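Local coordinates for protein type I site-specific restriction-modification system, R (Restriction) subunit (Vibrio vulnificus, PDB 3H1T) that probably hydrolyses ATP and acts on DNA as part of a type I restriction-modification system, this chain being a fragment of its restriction subunit, at residues His428-Met433 with Asn460-Asp465. Numbering follows the deposited sequence.
Sequences HLTDFM and NNLNSD
Leu462 is the first residue of 460-465 to meet the other helix, and the two backbones come closest here: its CA lies 7.0 Å from the CA of Thr430. The touching is done by the base of the leucine, whose CB sits 3.6 Å from Thr430 OG1. Its CG is only slightly farther from the same oxygen, at 3.8 Å, so the hydroxyl rests against the root of the side chain.

Asn463, where the backbone departs from helix at the end of 449-462, supplies the polar half. Its side chain and that of Thr430 reach toward each other, and its ND2 donates to Thr430 OG1 over 3.3 Å. With an N-H...O angle of 150° and the acceptor 22° out of the amide plane, this bond is bent and rather long. Each group has a stronger partner in its own part of the chain: Thr430 OG1 bonds to Ala426 O one turn back in the helix, and Asn463 ND2, just past the helix end, to Leu459 O. Asn463 OD1 is hydrogen-bonded to Arg438 NH2, which leaves both ends of the amide bonded and should limit its rotation. The methyl of Thr430, CG2, stands anti to the backbone N (OG1 chi1 -65°) and meets the other end of the amide, 3.3 Å from Asn463 OD1.

Between the segments the chain passes through strand 441-446, placing helices 422-436 and 449-462 before and after one strand of the parallel part of a sheet. Such alpha/beta packing in the helicase C-terminal domain is characteristic of the second RecA-like domain of superfamily 2 helicase motors.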
loop_
_atom_site.group_PDB
_atom_site.type_symbol
_atom_site.label_atom_id
_atom_site.label_comp_id
_atom_site.label_asym_id
_atom_site.label_seq_id
_atom_site.Cartn_x
_atom_site.Cartn_y
_atom_site.Cartn_z
ATOM N N HIS A 428 -15.925 -12.600 -26.044
ATOM C CA HIS A 428 -15.991 -13.207 -24.724
ATOM C C HIS A 428 -16.150 -12.194 -23.587
ATOM O O HIS A 428 -16.912 -12.431 -22.654
ATOM C CB HIS A 428 -14.762 -14.070 -24.483
ATOM C CG HIS A 428 -14.737 -14.689 -23.127
ATOM N ND1 HIS A 428 -14.271 -14.016 -22.019
ATOM C CD2 HIS A 428 -15.191 -15.884 -22.684
ATOM C CE1 HIS A 428 -14.443 -14.772 -20.948
ATOM N NE2 HIS A 428 -14.999 -15.910 -21.324
ATOM N N LEU A 429 -15.453 -11.063 -23.674
ATOM C CA LEU A 429 -15.556 -10.028 -22.648
ATOM C C LEU A 429 -16.967 -9.428 -22.632
ATOM O O LEU A 429 -17.548 -9.168 -21.565
ATOM C CB LEU A 429 -14.520 -8.925 -22.908
ATOM C CG LEU A 429 -14.468 -7.752 -21.926
ATOM C CD1 LEU A 429 -14.480 -8.298 -20.510
ATOM C CD2 LEU A 429 -13.223 -6.909 -22.174
ATOM N N THR A 430 -17.523 -9.223 -23.826
ATOM C CA THR A 430 -18.859 -8.644 -23.959
ATOM C C THR A 430 -19.936 -9.543 -23.374
ATOM O O THR A 430 -20.843 -9.061 -22.692
ATOM C CB THR A 430 -19.199 -8.342 -25.444
ATOM O OG1 THR A 430 -18.314 -7.323 -25.930
ATOM C CG2 THR A 430 -20.653 -7.866 -25.588
ATOM N N ASP A 431 -19.845 -10.841 -23.653
ATOM C CA ASP A 431 -20.822 -11.804 -23.132
ATOM C C ASP A 431 -20.695 -11.842 -21.627
ATOM O O ASP A 431 -21.694 -11.867 -20.913
ATOM C CB ASP A 431 -20.572 -13.207 -23.688
ATOM C CG ASP A 431 -21.053 -13.372 -25.121
ATOM O OD1 ASP A 431 -21.777 -12.489 -25.636
ATOM O OD2 ASP A 431 -20.715 -14.418 -25.723
ATOM N N PHE A 432 -19.454 -11.834 -21.147
ATOM C CA PHE A 432 -19.185 -11.854 -19.716
ATOM C C PHE A 432 -19.871 -10.651 -19.085
ATOM O O PHE A 432 -20.670 -10.792 -18.165
ATOM C CB PHE A 432 -17.666 -11.824 -19.457
ATOM C CG PHE A 432 -17.297 -11.552 -18.024
ATOM C CD1 PHE A 432 -17.234 -10.242 -17.545
ATOM C CD2 PHE A 432 -17.023 -12.599 -17.144
ATOM C CE1 PHE A 432 -16.902 -9.976 -16.213
ATOM C CE2 PHE A 432 -16.691 -12.346 -15.807
ATOM C CZ PHE A 432 -16.632 -11.028 -15.340
HETATM N N MSE A 433 -19.572 -9.463 -19.588
HETATM C CA MSE A 433 -20.185 -8.257 -19.051
HETATM C C MSE A 433 -21.712 -8.245 -19.166
HETATM O O MSE A 433 -22.395 -7.674 -18.314
HETATM C CB MSE A 433 -19.584 -7.025 -19.735
HETATM C CG MSE A 433 -18.104 -6.844 -19.411
HETATM SE SE MSE A 433 -17.270 -5.230 -20.113
HETATM C CE MSE A 433 -18.135 -3.930 -18.945
ATOM N N ASN A 460 -16.695 -1.769 -29.255
ATOM C CA ASN A 460 -17.719 -0.753 -29.528
ATOM C C ASN A 460 -18.849 -1.329 -30.355
ATOM O O ASN A 460 -20.016 -1.205 -29.997
ATOM C CB ASN A 460 -17.124 0.440 -30.279
ATOM C CG ASN A 460 -18.193 1.418 -30.769
ATOM O OD1 ASN A 460 -18.901 1.155 -31.739
ATOM N ND2 ASN A 460 -18.316 2.548 -30.089
ATOM N N ASN A 461 -18.497 -1.960 -31.465
ATOM C CA ASN A 461 -19.498 -2.549 -32.334
ATOM C C ASN A 461 -20.248 -3.712 -31.697
ATOM O O ASN A 461 -21.401 -3.953 -32.034
ATOM C CB ASN A 461 -18.861 -2.995 -33.647
ATOM C CG ASN A 461 -18.282 -1.840 -34.425
ATOM O OD1 ASN A 461 -18.623 -0.682 -34.182
ATOM N ND2 ASN A 461 -17.411 -2.146 -35.374
ATOM N N LEU A 462 -19.594 -4.439 -30.791
ATOM C CA LEU A 462 -20.239 -5.551 -30.099
ATOM C C LEU A 462 -21.269 -4.991 -29.116
ATOM O O LEU A 462 -22.199 -5.683 -28.713
ATOM C CB LEU A 462 -19.216 -6.354 -29.293
ATOM C CG LEU A 462 -18.631 -7.708 -29.715
ATOM C CD1 LEU A 462 -19.513 -8.332 -30.782
ATOM C CD2 LEU A 462 -17.212 -7.525 -30.220
ATOM N N ASN A 463 -21.085 -3.736 -28.717
ATOM C CA ASN A 463 -21.990 -3.092 -27.759
ATOM C C ASN A 463 -22.603 -1.828 -28.355
ATOM O O ASN A 463 -22.868 -0.852 -27.641
ATOM C CB ASN A 463 -21.224 -2.734 -26.483
ATOM C CG ASN A 463 -20.583 -3.943 -25.829
ATOM O OD1 ASN A 463 -21.208 -4.635 -25.023
ATOM N ND2 ASN A 463 -19.336 -4.216 -26.196
ATOM N N SER A 464 -22.847 -1.863 -29.664
ATOM C CA SER A 464 -23.406 -0.721 -30.377
ATOM C C SER A 464 -24.771 -0.304 -29.883
ATOM O O SER A 464 -25.224 0.803 -30.192
ATOM C CB SER A 464 -23.468 -0.996 -31.870
ATOM O OG SER A 464 -24.429 -1.992 -32.133
ATOM N N ASP A 465 -25.441 -1.173 -29.129
ATOM C CA ASP A 465 -26.735 -0.794 -28.585
ATOM C C ASP A 465 -26.458 0.230 -27.502
ATOM O O ASP A 465 -27.264 1.126 -27.266
ATOM C CB ASP A 465 -27.489 -1.994 -28.005
ATOM C CG ASP A 465 -26.709 -2.726 -26.932
ATOM O OD1 ASP A 465 -25.488 -2.935 -27.111
ATOM O OD2 ASP A 465 -27.341 -3.110 -25.918
#